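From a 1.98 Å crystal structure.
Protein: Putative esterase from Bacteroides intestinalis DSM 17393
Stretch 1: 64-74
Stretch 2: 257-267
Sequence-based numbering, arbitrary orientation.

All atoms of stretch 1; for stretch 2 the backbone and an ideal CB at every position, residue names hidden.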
# COMPACT_ATOMS: atom_id res chain seq x y z
N GLY C 64 1.30 17.35 9.82
CA GLY C 64 0.98 15.94 9.95
C GLY C 64 -0.45 15.67 9.53
O GLY C 64 -0.80 14.54 9.21
N HIS C 65 -1.27 16.72 9.51
CA HIS C 65 -2.71 16.61 9.22
C HIS C 65 -3.41 15.55 10.07
O HIS C 65 -4.24 14.78 9.56
CB HIS C 65 -2.93 16.32 7.72
CG HIS C 65 -2.28 17.32 6.82
ND1 HIS C 65 -2.64 18.66 6.80
CD2 HIS C 65 -1.27 17.20 5.91
CE1 HIS C 65 -1.89 19.30 5.93
NE2 HIS C 65 -1.05 18.44 5.37
N VAL C 66 -3.09 15.53 11.37
CA VAL C 66 -3.63 14.49 12.25
C VAL C 66 -5.15 14.45 12.22
O VAL C 66 -5.72 13.37 12.22
CB VAL C 66 -3.16 14.67 13.71
CG1 VAL C 66 -3.77 13.58 14.59
CG2 VAL C 66 -1.67 14.58 13.77
N LYS C 67 -5.81 15.60 12.18
CA LYS C 67 -7.28 15.59 12.15
C LYS C 67 -7.81 14.84 10.91
O LYS C 67 -8.73 14.02 11.02
CB LYS C 67 -7.84 17.00 12.17
CG LYS C 67 -9.33 17.06 11.79
CD LYS C 67 -9.96 18.41 12.14
CE LYS C 67 -11.23 18.68 11.32
NZ LYS C 67 -12.31 17.64 11.52
N ASP C 68 -7.24 15.12 9.75
CA ASP C 68 -7.73 14.53 8.50
C ASP C 68 -7.47 13.03 8.45
O ASP C 68 -8.29 12.28 7.93
CB ASP C 68 -7.09 15.22 7.28
CG ASP C 68 -7.52 16.66 7.16
OD1 ASP C 68 -8.60 16.98 7.69
OD2 ASP C 68 -6.79 17.46 6.53
N VAL C 69 -6.31 12.60 8.95
CA VAL C 69 -6.00 11.18 8.98
C VAL C 69 -6.93 10.45 9.96
O VAL C 69 -7.47 9.40 9.63
CB VAL C 69 -4.53 10.93 9.36
CG1 VAL C 69 -4.26 9.43 9.48
CG2 VAL C 69 -3.59 11.56 8.34
N MET C 70 -7.14 11.02 11.15
CA MET C 70 -8.07 10.42 12.09
C MET C 70 -9.50 10.35 11.55
O MET C 70 -10.18 9.34 11.73
CB MET C 70 -8.06 11.17 13.43
CG MET C 70 -6.96 10.74 14.38
SD MET C 70 -7.16 9.05 14.99
CE MET C 70 -8.55 9.25 16.11
N ASP C 71 -9.97 11.41 10.90
CA ASP C 71 -11.32 11.41 10.37
C ASP C 71 -11.52 10.27 9.36
O ASP C 71 -12.56 9.61 9.36
CB ASP C 71 -11.65 12.75 9.72
CG ASP C 71 -11.87 13.87 10.74
OD1 ASP C 71 -12.05 13.56 11.94
OD2 ASP C 71 -11.86 15.04 10.32
N ARG C 72 -10.51 10.04 8.51
CA ARG C 72 -10.49 8.89 7.61
C ARG C 72 -10.48 7.56 8.37
O ARG C 72 -11.34 6.69 8.15
CB ARG C 72 -9.27 8.99 6.67
CG ARG C 72 -9.03 7.74 5.83
CD ARG C 72 -9.90 7.73 4.57
NE ARG C 72 -9.39 8.59 3.50
CZ ARG C 72 -9.90 9.78 3.18
NH1 ARG C 72 -9.37 10.47 2.17
NH2 ARG C 72 -10.94 10.27 3.83
N LEU C 73 -9.53 7.38 9.29
CA LEU C 73 -9.36 6.08 9.91
C LEU C 73 -10.45 5.77 10.95
O LEU C 73 -10.79 4.60 11.17
CB LEU C 73 -7.96 5.98 10.53
CG LEU C 73 -6.84 6.04 9.47
CD1 LEU C 73 -5.45 5.91 10.08
CD2 LEU C 73 -7.04 4.98 8.38
N VAL C 74 -11.02 6.80 11.56
CA VAL C 74 -12.13 6.56 12.48
C VAL C 74 -13.36 6.08 11.69
O VAL C 74 -14.04 5.15 12.11
CB VAL C 74 -12.47 7.81 13.32
CG1 VAL C 74 -13.85 7.68 13.93
CG2 VAL C 74 -11.39 8.06 14.40
N UNK C 257 6.59 11.14 7.95
CA UNK C 257 5.97 11.16 9.27
C UNK C 257 4.46 11.23 9.13
O UNK C 257 3.74 10.58 9.88
CB UNK C 257 6.49 12.34 10.10
N UNK C 258 3.97 11.95 8.13
CA UNK C 258 2.53 11.90 7.85
C UNK C 258 2.07 10.49 7.43
O UNK C 258 1.07 9.96 7.93
CB UNK C 258 2.18 12.91 6.75
N UNK C 259 2.79 9.87 6.50
CA UNK C 259 2.43 8.53 6.06
C UNK C 259 2.58 7.52 7.21
O UNK C 259 1.84 6.54 7.27
CB UNK C 259 3.29 8.12 4.87
N UNK C 260 3.50 7.78 8.14
CA UNK C 260 3.67 6.91 9.30
C UNK C 260 2.41 6.84 10.15
O UNK C 260 2.11 5.81 10.77
CB UNK C 260 4.84 7.39 10.15
N UNK C 261 1.65 7.93 10.20
CA UNK C 261 0.39 7.94 10.95
C UNK C 261 -0.57 6.85 10.52
O UNK C 261 -1.31 6.33 11.35
CB UNK C 261 -0.30 9.30 10.80
N UNK C 262 -0.57 6.53 9.23
CA UNK C 262 -1.47 5.52 8.70
C UNK C 262 -1.11 4.12 9.18
O UNK C 262 -1.93 3.21 9.13
CB UNK C 262 -1.46 5.56 7.17
N UNK C 263 0.11 3.95 9.68
CA UNK C 263 0.47 2.69 10.34
C UNK C 263 0.35 2.81 11.86
O UNK C 263 -0.08 1.86 12.56
CB UNK C 263 1.89 2.28 9.96
N UNK C 264 0.73 3.97 12.38
CA UNK C 264 0.75 4.22 13.82
C UNK C 264 -0.64 4.18 14.45
O UNK C 264 -0.83 3.53 15.46
CB UNK C 264 1.40 5.58 14.10
N UNK C 265 -1.59 4.89 13.87
CA UNK C 265 -2.90 4.99 14.50
C UNK C 265 -3.65 3.64 14.55
O UNK C 265 -4.22 3.28 15.59
CB UNK C 265 -3.74 6.02 13.75
N UNK C 266 -3.63 2.87 13.44
CA UNK C 266 -4.22 1.53 13.56
C UNK C 266 -3.46 0.61 14.52
O UNK C 266 -4.07 -0.23 15.18
CB UNK C 266 -4.28 0.87 12.18
N UNK C 267 -2.14 0.77 14.58
CA UNK C 267 -1.29 -0.02 15.47
C UNK C 267 -1.67 0.16 16.94
O UNK C 267 -1.93 -0.82 17.63
CB UNK C 267 0.18 0.36 15.27

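Stretch 2 is helical throughout and runs at 37° to helix 66-74, the two axes approaching to 10.4 Å, so its positions meet stretch 1 at intervals. At position 257 CA-to-CB points sideways and the ideal CB has nothing of stretch 1 within 5.5 Å; size is unconstrained from this side. The residue is W257, whose indole leads away.

Position 258 points toward stretch 1, its ideal CB 4.2 Å from G64 O. The CA atoms of G64 and position 258 are only 4.8 Å apart, a close approach in which G64 brings no side chain. A small residue would fit, as would a flat or polar one reaching along the carbonyl. H258 takes this place: its CD2 lies 3.3 Å from G64 O, with the oxygen at the ring edge, and its NE2 comes 3.9 Å from V69 CG2 while hydrogen bonding elsewhere in the structure.

Position 259 points away and 260 is out of reach, so stretch 1 excludes little at either; they are S259 and A260.

Position 261 again points toward the partner, its ideal CB 4.2 Å from V69 CG1, with V66 alongside. A medium-sized aliphatic side chain such as leucine, isoleucine or methionine would suit this apolar surface. L261 (m, t) places CD1 3.9 Å from V66 CG2 and 3.6 Å from G64 O.

At 262 CA-to-CB points sideways, with L73 CD1 4.9 Å and V69 CG1 5.3 Å from the ideal CB. A long aliphatic or an aromatic side chain could turn back toward these methyls. Y262 does so, with V69 CG1 over one face of its ring, 3.9 Å from the centroid and 11° off the normal, a CH-pi contact, whereas R72 CG meets the ring edge 4.5 Å from CE1.

Positions 263 and 264 leave the contact, the first pointing away and the second sideways, so stretch 1 sets no preference for size or polarity; Q263 and C264 touch nothing of it.

Position 265 points toward stretch 1 between L73 CD1, 4.0 Å from the ideal CB, and M70 SD, at 4.7 Å. Leucine or methionine would suit this greasy setting. L265 sets CD1 3.8 Å from both V69 CG1 and M70 SD. With 258, 261 and 262 it completes the hole that receives the V69 side chain as a knob.

At 266 CB points sideways and finds no atom of stretch 1 within 5.5 Å, and phi of -66° admits many residues, proline included. P266 lays its CD 3.9 Å from L73 CD1; lacking an amide hydrogen, it belongs to the helix kink. Position 267 is out of reach, so any size or polarity would do as far as stretch 1 is concerned; it is F267.

Stretch 2 257-267: WHSALYQCLPF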
# COMPACT_ATOMS: atom_id res chain seq x y z
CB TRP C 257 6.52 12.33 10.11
CG TRP C 257 8.00 12.17 10.30
CD1 TRP C 257 8.67 10.99 10.50
CD2 TRP C 257 9.02 13.19 10.22
NE1 TRP C 257 10.02 11.21 10.57
CE2 TRP C 257 10.26 12.55 10.40
CE3 TRP C 257 8.99 14.57 10.02
CZ2 TRP C 257 11.48 13.26 10.39
CZ3 TRP C 257 10.20 15.27 10.02
CH2 TRP C 257 11.42 14.62 10.20
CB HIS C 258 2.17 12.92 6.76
CG HIS C 258 0.88 12.63 6.07
ND1 HIS C 258 0.80 11.96 4.86
CD2 HIS C 258 -0.40 12.91 6.41
CE1 HIS C 258 -0.46 11.83 4.51
NE2 HIS C 258 -1.21 12.41 5.43
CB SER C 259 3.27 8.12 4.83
OG SER C 259 4.64 8.03 5.16
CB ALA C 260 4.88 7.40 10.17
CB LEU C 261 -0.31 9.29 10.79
CG LEU C 261 0.18 10.41 11.69
CD1 LEU C 261 -0.64 11.65 11.38
CD2 LEU C 261 0.02 10.01 13.16
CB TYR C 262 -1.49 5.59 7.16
CG TYR C 262 -2.39 6.69 6.63
CD1 TYR C 262 -3.74 6.44 6.42
CD2 TYR C 262 -1.90 7.97 6.36
CE1 TYR C 262 -4.58 7.42 5.95
CE2 TYR C 262 -2.74 8.97 5.88
CZ TYR C 262 -4.09 8.68 5.68
OH TYR C 262 -4.96 9.63 5.21
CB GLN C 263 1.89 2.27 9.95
CG GLN C 263 1.95 1.77 8.51
CD GLN C 263 3.28 2.03 7.83
OE1 GLN C 263 3.35 2.04 6.60
NE2 GLN C 263 4.35 2.24 8.62
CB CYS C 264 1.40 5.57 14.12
SG CYS C 264 1.44 6.01 15.88
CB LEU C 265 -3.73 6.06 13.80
CG LEU C 265 -3.11 7.46 13.99
CD1 LEU C 265 -3.86 8.49 13.16
CD2 LEU C 265 -3.11 7.85 15.49
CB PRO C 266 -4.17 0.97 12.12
CG PRO C 266 -4.22 2.21 11.25
CD PRO C 266 -3.39 3.26 12.04
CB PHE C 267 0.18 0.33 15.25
CG PHE C 267 1.10 -0.17 16.33
CD1 PHE C 267 1.39 -1.53 16.47
CD2 PHE C 267 1.73 0.73 17.19
CE1 PHE C 267 2.25 -1.98 17.46
CE2 PHE C 267 2.60 0.28 18.19
CZ PHE C 267 2.86 -1.08 18.32
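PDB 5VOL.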